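Local atomic coordinates of caprin-1 (Homo sapiens, PDB entry 4WBE), a protein that binds mRNAs and regulates their transport, translation and stability, and is essential for the formation of cytoplasmic stress granules. Residues Glu32-Leu37 with Asn113-Ser117; Arg14-Val18 with Leu83-Glu88. The contacts are given in a common frame with arbitrary orientation. Numbering follows the deposited sequence.

The chain is the all-helical HR-1 piece of caprin-1, which falls in the Caprin-1 dimerization family. From the N terminus, helix 2-27 carries Arg14-Val18, whose partner on helix 77-88 comes 65 residues later and closes the loop of contact 2. Before that loop is complete the chain passes through helix 31-39, the first half of contact 1, which waits 76 residues for Asn113-Ser117 beyond helix 99-111. The two loops therefore cross. Contact 2 joins the long N-terminal helix to helix 77-88, and contact 1 brings the C-terminal segment back to helix 31-39. Their centres lie 21 Å apart, on opposite sides of the chain's centre, and both touch the second subunit.

Contact 1: Glu32-Leu37 with Asn113-Ser117; sequences EVRTDL and NYFDS
Glu32-Leu37 is a regular piece of helix 31-39, and it receives the turn that follows helix 99-111. Asn113 leaves that helix with positive phi (64°), and residues 114-116 form a short 3-10 turn, with Asp116 N bonded to Asn113 O at 3.1 Å. The closest CA pair is Leu37-Tyr114, 8.0 Å apart. The polar element is one hydrogen bond: Tyr114, in the t rotamer, points toward the helix and donates from OH to OD2 of Asp36 (m rotamer) at 2.7 Å. Apolar contacts make up the rest. Leu37 (m, t) places CD2 over one face of the Tyr114 ring in a CH-pi contact, 4.1 Å from the centroid and 24° off the normal. Val33 CG1 touches both aromatic rings, 4.0 Å from Tyr114 CE2 and 3.8 Å from Phe115 CZ, while Leu37 CD1 lies 4.4 Å from Phe115 CE2. Phe115 also packs on Tyr23 and Val24 of helix 2-27 and on Leu72 of the second subunit, and Asp116 forms a salt bridge to Arg71 of that subunit. The C-terminal turn is thus held by a largely buried aliphatic-aromatic cluster, with a directional phenol-carboxylate bond at its more open side.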
loop_
_atom_site.group_PDB
_atom_site.type_symbol
_atom_site.label_atom_id
_atom_site.label_comp_id
_atom_site.label_asym_id
_atom_site.label_seq_id
_atom_site.Cartn_x
_atom_site.Cartn_y
_atom_site.Cartn_z
ATOM N N GLU A 32 11.912 -4.079 19.459
ATOM C CA GLU A 32 12.144 -5.507 19.650
ATOM C C GLU A 32 12.409 -6.192 18.298
ATOM O O GLU A 32 13.267 -7.072 18.191
ATOM C CB GLU A 32 10.934 -6.145 20.334
ATOM C CG GLU A 32 10.519 -5.469 21.646
ATOM C CD GLU A 32 11.601 -5.461 22.714
ATOM O OE1 GLU A 32 12.338 -6.462 22.849
ATOM O OE2 GLU A 32 11.708 -4.439 23.427
ATOM N N VAL A 33 11.672 -5.780 17.269
ATOM C CA VAL A 33 11.871 -6.311 15.918
ATOM C C VAL A 33 13.261 -5.981 15.371
ATOM O O VAL A 33 13.945 -6.847 14.821
ATOM C CB VAL A 33 10.786 -5.800 14.943
ATOM C CG1 VAL A 33 11.145 -6.126 13.493
ATOM C CG2 VAL A 33 9.422 -6.387 15.310
ATOM N N ARG A 34 13.670 -4.728 15.530
ATOM C CA ARG A 34 14.983 -4.277 15.082
ATOM C C ARG A 34 16.099 -5.064 15.760
ATOM O O ARG A 34 17.089 -5.437 15.123
ATOM C CB ARG A 34 15.137 -2.780 15.355
ATOM C CG ARG A 34 14.076 -1.930 14.671
ATOM C CD ARG A 34 14.133 -0.484 15.135
ATOM N NE ARG A 34 15.261 0.258 14.580
ATOM C CZ ARG A 34 15.207 0.978 13.465
ATOM N NH1 ARG A 34 14.076 1.054 12.777
ATOM N NH2 ARG A 34 16.282 1.629 13.042
ATOM N N THR A 35 15.928 -5.311 17.056
ATOM C CA THR A 35 16.888 -6.087 17.823
ATOM C C THR A 35 17.009 -7.500 17.272
ATOM O O THR A 35 18.114 -7.979 17.009
ATOM C CB THR A 35 16.481 -6.175 19.308
ATOM O OG1 THR A 35 16.536 -4.871 19.901
ATOM C CG2 THR A 35 17.415 -7.108 20.059
ATOM N N ASP A 36 15.868 -8.158 17.089
ATOM C CA ASP A 36 15.842 -9.519 16.568
ATOM C C ASP A 36 16.510 -9.651 15.192
ATOM O O ASP A 36 17.184 -10.645 14.923
ATOM C CB ASP A 36 14.401 -10.029 16.496
ATOM C CG ASP A 36 13.760 -10.191 17.865
ATOM O OD1 ASP A 36 14.490 -10.186 18.879
ATOM O OD2 ASP A 36 12.520 -10.328 17.920
ATOM N N LEU A 37 16.321 -8.659 14.324
ATOM C CA LEU A 37 16.888 -8.706 12.974
ATOM C C LEU A 37 18.393 -8.468 12.946
ATOM O O LEU A 37 19.125 -9.100 12.181
ATOM C CB LEU A 37 16.196 -7.687 12.059
ATOM C CG LEU A 37 14.734 -7.967 11.704
ATOM C CD1 LEU A 37 14.207 -6.920 10.735
ATOM C CD2 LEU A 37 14.559 -9.367 11.131
ATOM N N ASN A 113 12.328 -15.276 6.816
ATOM C CA ASN A 113 11.116 -15.841 7.406
ATOM C C ASN A 113 10.837 -15.425 8.849
ATOM O O ASN A 113 10.022 -16.044 9.530
ATOM C CB ASN A 113 11.051 -17.355 7.213
ATOM C CG ASN A 113 11.070 -17.738 5.753
ATOM O OD1 ASN A 113 10.535 -17.013 4.896
ATOM N ND2 ASN A 113 11.680 -18.870 5.454
ATOM N N TYR A 114 11.521 -14.378 9.305
ATOM C CA TYR A 114 11.265 -13.817 10.630
ATOM C C TYR A 114 9.790 -13.453 10.768
ATOM O O TYR A 114 9.155 -13.731 11.789
ATOM C CB TYR A 114 12.129 -12.569 10.859
ATOM C CG TYR A 114 11.834 -11.847 12.157
ATOM C CD1 TYR A 114 12.405 -12.272 13.351
ATOM C CD2 TYR A 114 11.005 -10.733 12.186
ATOM C CE1 TYR A 114 12.142 -11.623 14.545
ATOM C CE2 TYR A 114 10.736 -10.070 13.379
ATOM C CZ TYR A 114 11.313 -10.520 14.555
ATOM O OH TYR A 114 11.048 -9.869 15.738
ATOM N N PHE A 115 9.247 -12.854 9.710
ATOM C CA PHE A 115 7.884 -12.345 9.729
ATOM C C PHE A 115 6.817 -13.393 9.407
ATOM O O PHE A 115 5.639 -13.058 9.268
ATOM C CB PHE A 115 7.754 -11.111 8.825
ATOM C CG PHE A 115 8.494 -9.913 9.345
ATOM C CD1 PHE A 115 8.000 -9.194 10.427
ATOM C CD2 PHE A 115 9.681 -9.503 8.756
ATOM C CE1 PHE A 115 8.681 -8.090 10.918
ATOM C CE2 PHE A 115 10.369 -8.400 9.236
ATOM C CZ PHE A 115 9.869 -7.689 10.319
ATOM N N ASP A 116 7.230 -14.654 9.283
ATOM C CA ASP A 116 6.281 -15.753 9.137
ATOM C C ASP A 116 5.619 -16.068 10.478
ATOM O O ASP A 116 4.549 -16.674 10.521
ATOM C CB ASP A 116 6.944 -17.003 8.559
ATOM C CG ASP A 116 7.160 -16.913 7.062
ATOM O OD1 ASP A 116 6.688 -15.939 6.434
ATOM O OD2 ASP A 116 7.796 -17.832 6.512
ATOM N N SER A 117 6.249 -15.663 11.575
ATOM C CA SER A 117 5.587 -15.787 12.860
ATOM C C SER A 117 5.035 -14.412 13.207
ATOM O O SER A 117 5.547 -13.393 12.734
ATOM C CB SER A 117 6.574 -16.228 13.945
ATOM O OG SER A 117 7.432 -17.263 13.501
#

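Contact 2: Arg14-Val18 with Leu83-Glu88; sequences RLKTV and LWDLLE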
loop_
_atom_site.group_PDB
_atom_site.type_symbol
_atom_site.label_atom_id
_atom_site.label_comp_id
_atom_site.label_asym_id
_atom_site.label_seq_id
_atom_site.Cartn_x
_atom_site.Cartn_y
_atom_site.Cartn_z
ATOM N N ARG A 14 2.904 -7.782 -7.848
ATOM C CA ARG A 14 3.617 -6.578 -7.465
ATOM C C ARG A 14 2.901 -5.859 -6.313
ATOM O O ARG A 14 3.543 -5.397 -5.364
ATOM C CB ARG A 14 3.747 -5.662 -8.686
ATOM C CG ARG A 14 4.327 -4.309 -8.378
ATOM C CD ARG A 14 5.039 -3.714 -9.586
ATOM N NE ARG A 14 5.262 -4.713 -10.632
ATOM C CZ ARG A 14 6.445 -4.985 -11.171
ATOM N NH1 ARG A 14 7.525 -4.328 -10.773
ATOM N NH2 ARG A 14 6.548 -5.913 -12.113
ATOM N N LEU A 15 1.575 -5.773 -6.393
ATOM C CA LEU A 15 0.777 -5.211 -5.301
ATOM C C LEU A 15 0.953 -6.018 -4.020
ATOM O O LEU A 15 1.027 -5.449 -2.934
ATOM C CB LEU A 15 -0.711 -5.176 -5.670
ATOM C CG LEU A 15 -1.155 -4.208 -6.765
ATOM C CD1 LEU A 15 -2.665 -4.247 -6.942
ATOM C CD2 LEU A 15 -0.706 -2.805 -6.414
ATOM N N LYS A 16 0.990 -7.340 -4.152
ATOM C CA LYS A 16 1.182 -8.221 -3.000
ATOM C C LYS A 16 2.514 -7.910 -2.328
ATOM O O LYS A 16 2.604 -7.829 -1.099
ATOM C CB LYS A 16 1.129 -9.699 -3.436
ATOM C CG LYS A 16 1.301 -10.706 -2.288
ATOM C CD LYS A 16 1.149 -12.166 -2.750
ATOM C CE LYS A 16 2.408 -12.719 -3.405
ATOM N NZ LYS A 16 3.483 -13.005 -2.400
ATOM N N THR A 17 3.544 -7.736 -3.148
ATOM C CA THR A 17 4.869 -7.402 -2.650
ATOM C C THR A 17 4.871 -6.052 -1.952
ATOM O O THR A 17 5.504 -5.896 -0.902
ATOM C CB THR A 17 5.913 -7.430 -3.786
ATOM O OG1 THR A 17 5.891 -8.718 -4.407
ATOM C CG2 THR A 17 7.311 -7.159 -3.251
ATOM N N VAL A 18 4.153 -5.082 -2.521
ATOM C CA VAL A 18 4.023 -3.778 -1.883
ATOM C C VAL A 18 3.390 -3.907 -0.496
ATOM O O VAL A 18 3.862 -3.308 0.464
ATOM C CB VAL A 18 3.166 -2.793 -2.726
ATOM C CG1 VAL A 18 2.901 -1.527 -1.933
ATOM C CG2 VAL A 18 3.860 -2.439 -4.035
ATOM N N LEU A 83 8.461 3.238 -4.821
ATOM C CA LEU A 83 8.021 1.859 -4.673
ATOM C C LEU A 83 8.268 1.058 -5.944
ATOM O O LEU A 83 8.768 -0.067 -5.894
ATOM C CB LEU A 83 6.532 1.817 -4.328
ATOM C CG LEU A 83 6.187 2.128 -2.874
ATOM C CD1 LEU A 83 4.683 2.188 -2.690
ATOM C CD2 LEU A 83 6.805 1.088 -1.954
ATOM N N TRP A 84 7.901 1.638 -7.080
ATOM C CA TRP A 84 8.071 0.962 -8.364
ATOM C C TRP A 84 9.544 0.693 -8.658
ATOM O O TRP A 84 9.912 -0.404 -9.099
ATOM C CB TRP A 84 7.443 1.772 -9.503
ATOM C CG TRP A 84 7.387 0.999 -10.782
ATOM C CD1 TRP A 84 6.408 0.120 -11.169
ATOM C CD2 TRP A 84 8.350 1.014 -11.837
ATOM N NE1 TRP A 84 6.708 -0.406 -12.401
ATOM C CE2 TRP A 84 7.896 0.125 -12.832
ATOM C CE3 TRP A 84 9.550 1.697 -12.041
ATOM C CZ2 TRP A 84 8.602 -0.097 -14.013
ATOM C CZ3 TRP A 84 10.249 1.475 -13.210
ATOM C CH2 TRP A 84 9.775 0.585 -14.182
ATOM N N ASP A 85 10.376 1.705 -8.433
ATOM C CA ASP A 85 11.813 1.569 -8.634
ATOM C C ASP A 85 12.422 0.480 -7.744
ATOM O O ASP A 85 13.319 -0.248 -8.173
ATOM C CB ASP A 85 12.521 2.899 -8.371
ATOM C CG ASP A 85 12.305 3.912 -9.485
ATOM O OD1 ASP A 85 11.875 3.500 -10.572
ATOM O OD2 ASP A 85 12.576 5.115 -9.269
ATOM N N LEU A 86 11.956 0.378 -6.501
ATOM C CA LEU A 86 12.448 -0.678 -5.613
ATOM C C LEU A 86 12.097 -2.067 -6.144
ATOM O O LEU A 86 12.948 -2.957 -6.186
ATOM C CB LEU A 86 11.945 -0.513 -4.178
ATOM C CG LEU A 86 12.505 -1.637 -3.293
ATOM C CD1 LEU A 86 13.220 -1.106 -2.086
ATOM C CD2 LEU A 86 11.404 -2.602 -2.879
ATOM N N LEU A 87 10.840 -2.247 -6.538
ATOM C CA LEU A 87 10.370 -3.521 -7.079
ATOM C C LEU A 87 11.174 -3.944 -8.310
ATOM O O LEU A 87 11.411 -5.133 -8.527
ATOM C CB LEU A 87 8.879 -3.437 -7.402
ATOM C CG LEU A 87 8.044 -3.175 -6.150
ATOM C CD1 LEU A 87 6.645 -2.732 -6.496
ATOM C CD2 LEU A 87 7.998 -4.424 -5.298
ATOM N N GLU A 88 11.574 -2.963 -9.117
ATOM C CA GLU A 88 12.351 -3.219 -10.326
ATOM C C GLU A 88 13.832 -3.330 -10.004
ATOM O O GLU A 88 14.624 -3.765 -10.842
ATOM C CB GLU A 88 12.126 -2.106 -11.351
ATOM C CG GLU A 88 10.706 -2.048 -11.888
ATOM C CD GLU A 88 10.396 -3.220 -12.802
ATOM O OE1 GLU A 88 11.261 -3.567 -13.634
ATOM O OE2 GLU A 88 9.299 -3.802 -12.679
#
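Two helix segments meet steeply here, their axes 106° apart in direction and 11.0 Å at closest approach, with Arg14 facing Leu87 and Val18 facing Leu83. The polar account centres on Arg14. Its NH1 donates to OE2 of Glu88 at 2.7 Å, a salt bridge whose N-H...acceptor angle of 131° is well short of linear, while its NE forms a salt bridge with Glu11 of the second subunit. One guanidinium therefore serves two carboxylates, one within the chain and one across the dimer. Thr17 keeps its OG1 within its own helix, bonded to the carbonyl of Lys13, and so offers its methyl group to the partner: CG2 lies 3.5 Å from Leu87 CD2. The main-chain carbonyl of Leu87 accepts from NZ of Lys103. Beneath these polar groups Leu87 is the central apolar residue, its CD1 3.4 Å from Arg14 CG and 3.7 Å from Val18 CG2; Val18 CG1 continues the packing to Leu83 CD1 at 4.2 Å. Leu83 also packs on Leu19 of the second subunit. Because Arg14 uses its aliphatic stem for packing and its charged end for both acidic partners, it links this helix crossing to the subunit interface, consistent with a dimerization domain.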